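Local structure of neutral ceramidase (Pseudomonas aeruginosa, 2ZWS) at residues Val57-His71 / Met92-Ser106. The protein hydrolyses the N-acyl linkage of ceramides to give sphingosine and free fatty acid, and also runs the reverse synthesis, using a bound zinc ion. Sequence-based numbering, arbitrary orientation.
Sequences VYVNTDLGMIFQAVH and MLAATHTHSGPGGFS. With ZN (zinc ion), chain B; FMT (formic acid), chain D; FMT (formic acid), chain E.
Strands 57-61 and 92-95 are the parallel pair of a beta-alpha-beta unit, and the loop after strand 92-95 carries the zinc ligand H97, braced by the loop after strand 57-61. Backbone bonds run in ladder fashion from M92 N to V57 O through to T96 N on T61 O. A94 O is gripped twice by T61, from opposite faces of its carbonyl plane: by the amide N at 2.8 Å and by the hydroxyl OG1 at 2.9 Å. T61 OG1 reaches it because chi1 (63°) sets the hydroxyl between the backbone N and carbonyl carbon. On the face with N60 and A94, M92 SD meets the edge of the Y58 ring in its plane, 3.8 Å from CD2, a Met-aromatic contact; on the other, V59 and L93 lie side by side.

Past the strands, L63 O takes the H97 amide, and G64 O receives H97 ND1 at 2.8 Å on a lone pair, nearly straight at 163° and close to the imidazole plane. Together with the 2.2 Å bond from H97 NE2 to the zinc, this second-shell bond sets the rotation of the ring, and it probably makes the imidazole a stronger donor to the metal. Farther on, F67 turns its edge to the face of F105 in an offset edge-to-face pair, planes at 62° and F67 CD1 3.3 Å from F105 CD2. S106 CB sits over the centre of one F67 face and M65 CG lies against the opposite face, toward the rim. Nearby, S106 OG and Q68 N hydrogen-bond one formate, probably from the crystallisation liquor; both residues are inferred to bind substrate.

H204, E411 and Y448 complete the protein ligands of the zinc. Helix 120-138 packs on V59, L63, V70 and F105, strand 41-49 flanks strand 55-61 antiparallel, and strand 238-242 lies against Y58 and N60.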
loop_
_atom_site.group_PDB
_atom_site.type_symbol
_atom_site.label_atom_id
_atom_site.label_comp_id
_atom_site.label_asym_id
_atom_site.label_seq_id
_atom_site.Cartn_x
_atom_site.Cartn_y
_atom_site.Cartn_z
ATOM N N VAL A 57 -9.465 14.597 3.514
ATOM C CA VAL A 57 -8.604 14.000 2.492
ATOM C C VAL A 57 -8.317 12.531 2.842
ATOM O O VAL A 57 -7.970 12.181 3.986
ATOM C CB VAL A 57 -7.315 14.850 2.213
ATOM C CG1 VAL A 57 -6.451 15.003 3.459
ATOM C CG2 VAL A 57 -6.523 14.264 1.043
ATOM N N TYR A 58 -8.494 11.686 1.829
ATOM C CA TYR A 58 -8.191 10.266 1.903
ATOM C C TYR A 58 -7.067 9.966 0.907
ATOM O O TYR A 58 -7.121 10.413 -0.242
ATOM C CB TYR A 58 -9.449 9.449 1.535
ATOM C CG TYR A 58 -9.190 7.990 1.341
ATOM C CD1 TYR A 58 -8.891 7.467 0.076
ATOM C CD2 TYR A 58 -9.227 7.133 2.430
ATOM C CE1 TYR A 58 -8.625 6.117 -0.109
ATOM C CE2 TYR A 58 -8.985 5.757 2.271
ATOM C CZ TYR A 58 -8.676 5.267 1.002
ATOM O OH TYR A 58 -8.429 3.920 0.850
ATOM N N VAL A 59 -6.006 9.316 1.392
ATOM C CA VAL A 59 -4.887 8.953 0.523
ATOM C C VAL A 59 -4.682 7.450 0.561
ATOM O O VAL A 59 -4.547 6.870 1.651
ATOM C CB VAL A 59 -3.541 9.690 0.926
ATOM C CG1 VAL A 59 -2.452 9.381 -0.071
ATOM C CG2 VAL A 59 -3.733 11.225 1.058
ATOM N N ASN A 60 -4.712 6.803 -0.606
ATOM C CA ASN A 60 -4.364 5.386 -0.648
ATOM C C ASN A 60 -2.977 5.229 -1.291
ATOM O O ASN A 60 -2.666 5.903 -2.276
ATOM C CB ASN A 60 -5.410 4.551 -1.424
ATOM C CG ASN A 60 -5.304 3.062 -1.139
ATOM O OD1 ASN A 60 -5.249 2.622 0.017
ATOM N ND2 ASN A 60 -5.338 2.290 -2.193
ATOM N N THR A 61 -2.128 4.403 -0.679
ATOM C CA THR A 61 -0.731 4.298 -1.068
ATOM C C THR A 61 -0.359 2.876 -1.517
ATOM O O THR A 61 -0.812 1.861 -0.926
ATOM C CB THR A 61 0.201 4.704 0.119
ATOM O OG1 THR A 61 0.013 3.791 1.225
ATOM C CG2 THR A 61 -0.059 6.188 0.552
ATOM N N ASP A 62 0.489 2.808 -2.545
ATOM C CA ASP A 62 1.019 1.536 -3.029
ATOM C C ASP A 62 2.171 1.018 -2.117
ATOM O O ASP A 62 3.324 0.912 -2.558
ATOM C CB ASP A 62 1.521 1.678 -4.477
ATOM C CG ASP A 62 0.412 1.900 -5.504
ATOM O OD1 ASP A 62 -0.637 1.225 -5.444
ATOM O OD2 ASP A 62 0.632 2.705 -6.439
ATOM N N LEU A 63 1.824 0.693 -0.876
ATOM C CA LEU A 63 2.786 0.288 0.155
ATOM C C LEU A 63 2.271 -0.948 0.868
ATOM O O LEU A 63 1.068 -1.239 0.838
ATOM C CB LEU A 63 2.952 1.398 1.216
ATOM C CG LEU A 63 3.491 2.723 0.665
ATOM C CD1 LEU A 63 3.435 3.794 1.713
ATOM C CD2 LEU A 63 4.927 2.525 0.164
ATOM N N GLY A 64 3.160 -1.657 1.575
ATOM C CA GLY A 64 2.742 -2.790 2.398
ATOM C C GLY A 64 1.833 -2.338 3.519
ATOM O O GLY A 64 0.880 -3.033 3.893
ATOM N N MET A 65 2.117 -1.148 4.051
ATOM C CA MET A 65 1.304 -0.614 5.134
ATOM C C MET A 65 1.643 0.846 5.335
ATOM O O MET A 65 2.605 1.358 4.733
ATOM C CB MET A 65 1.493 -1.417 6.418
ATOM C CG MET A 65 2.899 -1.712 6.757
ATOM S SD MET A 65 3.729 -3.127 5.905
ATOM C CE MET A 65 2.860 -4.566 6.488
ATOM N N ILE A 66 0.831 1.540 6.131
ATOM C CA ILE A 66 1.246 2.907 6.471
ATOM C C ILE A 66 1.545 2.968 7.951
ATOM O O ILE A 66 0.705 2.938 8.836
ATOM C CB ILE A 66 0.312 4.040 6.004
ATOM C CG1 ILE A 66 -1.065 3.810 6.574
ATOM C CG2 ILE A 66 0.298 4.148 4.466
ATOM C CD1 ILE A 66 -1.847 3.000 5.712
ATOM N N PHE A 67 2.830 3.021 8.193
ATOM C CA PHE A 67 3.307 2.936 9.560
ATOM C C PHE A 67 3.079 4.232 10.323
ATOM O O PHE A 67 3.029 5.316 9.724
ATOM C CB PHE A 67 4.792 2.606 9.560
ATOM C CG PHE A 67 5.121 1.207 9.060
ATOM C CD1 PHE A 67 5.892 1.063 7.903
ATOM C CD2 PHE A 67 4.645 0.062 9.720
ATOM C CE1 PHE A 67 6.247 -0.170 7.423
ATOM C CE2 PHE A 67 5.000 -1.232 9.244
ATOM C CZ PHE A 67 5.817 -1.330 8.086
ATOM N N GLN A 68 2.978 4.126 11.646
ATOM C CA GLN A 68 2.810 5.292 12.489
ATOM C C GLN A 68 3.842 6.396 12.200
ATOM O O GLN A 68 3.492 7.581 12.165
ATOM C CB GLN A 68 2.825 4.891 13.956
ATOM C CG GLN A 68 2.583 6.029 14.881
ATOM C CD GLN A 68 1.928 5.543 16.155
ATOM O OE1 GLN A 68 2.612 5.157 17.130
ATOM N NE2 GLN A 68 0.597 5.476 16.138
ATOM N N ALA A 69 5.095 6.017 11.975
ATOM C CA ALA A 69 6.128 7.029 11.688
ATOM C C ALA A 69 5.822 7.926 10.460
ATOM O O ALA A 69 6.093 9.142 10.452
ATOM C CB ALA A 69 7.481 6.331 11.522
ATOM N N VAL A 70 5.282 7.302 9.412
ATOM C CA VAL A 70 4.858 7.998 8.207
ATOM C C VAL A 70 3.679 8.899 8.552
ATOM O O VAL A 70 3.685 10.070 8.187
ATOM C CB VAL A 70 4.511 6.964 7.105
ATOM C CG1 VAL A 70 3.873 7.655 5.883
ATOM C CG2 VAL A 70 5.783 6.177 6.708
ATOM N N HIS A 71 2.648 8.354 9.205
ATOM C CA HIS A 71 1.476 9.150 9.581
ATOM C C HIS A 71 1.872 10.403 10.363
ATOM O O HIS A 71 1.466 11.525 10.017
ATOM C CB HIS A 71 0.549 8.244 10.396
ATOM C CG HIS A 71 -0.677 8.919 10.905
ATOM N ND1 HIS A 71 -0.909 9.089 12.253
ATOM C CD2 HIS A 71 -1.770 9.414 10.265
ATOM C CE1 HIS A 71 -2.077 9.684 12.423
ATOM N NE2 HIS A 71 -2.620 9.887 11.235
ATOM N N MET A 92 -6.805 10.804 6.209
ATOM C CA MET A 92 -6.731 9.341 6.368
ATOM C C MET A 92 -5.731 8.797 5.371
ATOM O O MET A 92 -5.832 9.072 4.190
ATOM C CB MET A 92 -8.105 8.674 6.137
ATOM C CG MET A 92 -8.101 7.178 6.394
ATOM S SD MET A 92 -9.718 6.404 6.152
ATOM C CE MET A 92 -10.690 7.203 7.446
ATOM N N LEU A 93 -4.789 7.994 5.869
ATOM C CA LEU A 93 -3.773 7.378 5.008
ATOM C C LEU A 93 -3.968 5.882 5.046
ATOM O O LEU A 93 -4.081 5.326 6.128
ATOM C CB LEU A 93 -2.365 7.714 5.532
ATOM C CG LEU A 93 -2.007 9.181 5.769
ATOM C CD1 LEU A 93 -0.555 9.270 6.240
ATOM C CD2 LEU A 93 -2.206 10.057 4.523
ATOM N N ALA A 94 -4.056 5.225 3.898
ATOM C CA ALA A 94 -4.253 3.782 3.855
ATOM C C ALA A 94 -3.318 3.171 2.831
ATOM O O ALA A 94 -2.730 3.878 2.003
ATOM C CB ALA A 94 -5.682 3.481 3.535
ATOM N N ALA A 95 -3.133 1.861 2.915
ATOM C CA ALA A 95 -2.215 1.166 2.015
ATOM C C ALA A 95 -2.906 -0.003 1.308
ATOM O O ALA A 95 -3.848 -0.620 1.851
ATOM C CB ALA A 95 -1.068 0.628 2.841
ATOM N N THR A 96 -2.365 -0.344 0.143
ATOM C CA THR A 96 -2.883 -1.448 -0.663
ATOM C C THR A 96 -2.371 -2.819 -0.162
ATOM O O THR A 96 -2.909 -3.874 -0.565
ATOM C CB THR A 96 -2.382 -1.357 -2.115
ATOM O OG1 THR A 96 -0.939 -1.404 -2.099
ATOM C CG2 THR A 96 -2.928 -0.123 -2.829
ATOM N N HIS A 97 -1.304 -2.802 0.645
ATOM C CA HIS A 97 -0.690 -4.041 1.180
ATOM C C HIS A 97 0.063 -4.828 0.112
ATOM O O HIS A 97 0.187 -6.053 0.179
ATOM C CB HIS A 97 -1.721 -4.899 1.897
ATOM C CG HIS A 97 -1.149 -5.887 2.855
ATOM N ND1 HIS A 97 -0.090 -5.599 3.689
ATOM C CD2 HIS A 97 -1.591 -7.127 3.206
ATOM C CE1 HIS A 97 0.136 -6.654 4.469
ATOM N NE2 HIS A 97 -0.768 -7.587 4.204
ATOM N N THR A 98 0.595 -4.124 -0.884
ATOM C CA THR A 98 1.570 -4.768 -1.777
ATOM C C THR A 98 2.762 -5.281 -0.978
ATOM O O THR A 98 3.233 -4.589 -0.055
ATOM C CB THR A 98 2.065 -3.822 -2.906
ATOM O OG1 THR A 98 3.119 -4.452 -3.639
ATOM C CG2 THR A 98 2.564 -2.484 -2.366
ATOM N N HIS A 99 3.289 -6.442 -1.373
ATOM C CA HIS A 99 4.450 -7.010 -0.697
ATOM C C HIS A 99 5.717 -6.839 -1.533
ATOM O O HIS A 99 6.718 -7.497 -1.255
ATOM C CB HIS A 99 4.182 -8.484 -0.391
ATOM C CG HIS A 99 3.193 -8.698 0.708
ATOM N ND1 HIS A 99 1.961 -8.080 0.738
ATOM C CD2 HIS A 99 3.246 -9.477 1.809
ATOM C CE1 HIS A 99 1.299 -8.472 1.815
ATOM N NE2 HIS A 99 2.073 -9.291 2.497
ATOM N N SER A 100 5.681 -5.928 -2.504
ATOM C CA SER A 100 6.792 -5.772 -3.438
ATOM C C SER A 100 7.385 -4.389 -3.453
ATOM O O SER A 100 7.867 -3.948 -4.502
ATOM C CB SER A 100 6.342 -6.126 -4.853
ATOM O OG SER A 100 5.962 -7.504 -4.900
ATOM N N GLY A 101 7.361 -3.712 -2.299
ATOM C CA GLY A 101 8.106 -2.438 -2.166
ATOM C C GLY A 101 9.266 -2.563 -1.190
ATOM O O GLY A 101 9.289 -3.471 -0.362
ATOM N N PRO A 102 10.234 -1.640 -1.282
ATOM C CA PRO A 102 11.343 -1.577 -0.316
ATOM C C PRO A 102 10.830 -1.293 1.094
ATOM O O PRO A 102 9.937 -0.460 1.274
ATOM C CB PRO A 102 12.207 -0.417 -0.852
ATOM C CG PRO A 102 11.275 0.425 -1.654
ATOM C CD PRO A 102 10.294 -0.551 -2.281
ATOM N N GLY A 103 11.398 -1.974 2.084
ATOM C CA GLY A 103 11.003 -1.787 3.488
ATOM C C GLY A 103 11.847 -0.777 4.238
ATOM O O GLY A 103 12.643 -0.024 3.636
ATOM N N GLY A 104 11.669 -0.757 5.556
ATOM C CA GLY A 104 12.476 0.098 6.431
ATOM C C GLY A 104 11.846 1.436 6.752
ATOM O O GLY A 104 12.545 2.398 7.098
ATOM N N PHE A 105 10.527 1.532 6.630
ATOM C CA PHE A 105 9.868 2.797 6.858
ATOM C C PHE A 105 8.923 2.835 8.064
ATOM O O PHE A 105 8.097 3.759 8.210
ATOM C CB PHE A 105 9.233 3.341 5.566
ATOM C CG PHE A 105 8.217 2.417 4.931
ATOM C CD1 PHE A 105 8.621 1.379 4.098
ATOM C CD2 PHE A 105 6.851 2.613 5.146
ATOM C CE1 PHE A 105 7.669 0.530 3.492
ATOM C CE2 PHE A 105 5.892 1.790 4.541
ATOM C CZ PHE A 105 6.294 0.748 3.729
ATOM N N SER A 106 9.079 1.839 8.942
ATOM C CA SER A 106 8.486 1.869 10.278
ATOM C C SER A 106 9.502 2.415 11.254
ATOM O O SER A 106 10.701 2.395 10.962
ATOM C CB SER A 106 8.112 0.443 10.730
ATOM O OG SER A 106 7.460 0.448 12.001
HETATM ZN ZN ZN B . -1.013 -9.375 5.408
HETATM C C FMT D . 3.715 0.904 12.935
HETATM O O1 FMT D . 2.687 1.562 12.643
HETATM O O2 FMT D . 4.880 1.352 12.850
HETATM C C FMT E . -4.440 1.512 -5.707
HETATM O O1 FMT E . -3.412 0.986 -6.250
HETATM O O2 FMT E . -4.557 2.495 -4.908
HETATM O O HOH W 1 -6.311 0.478 1.518
HETATM O O HOH W 2 -0.065 -1.182 -4.605
HETATM O O HOH W 3 0.976 -9.916 4.932
#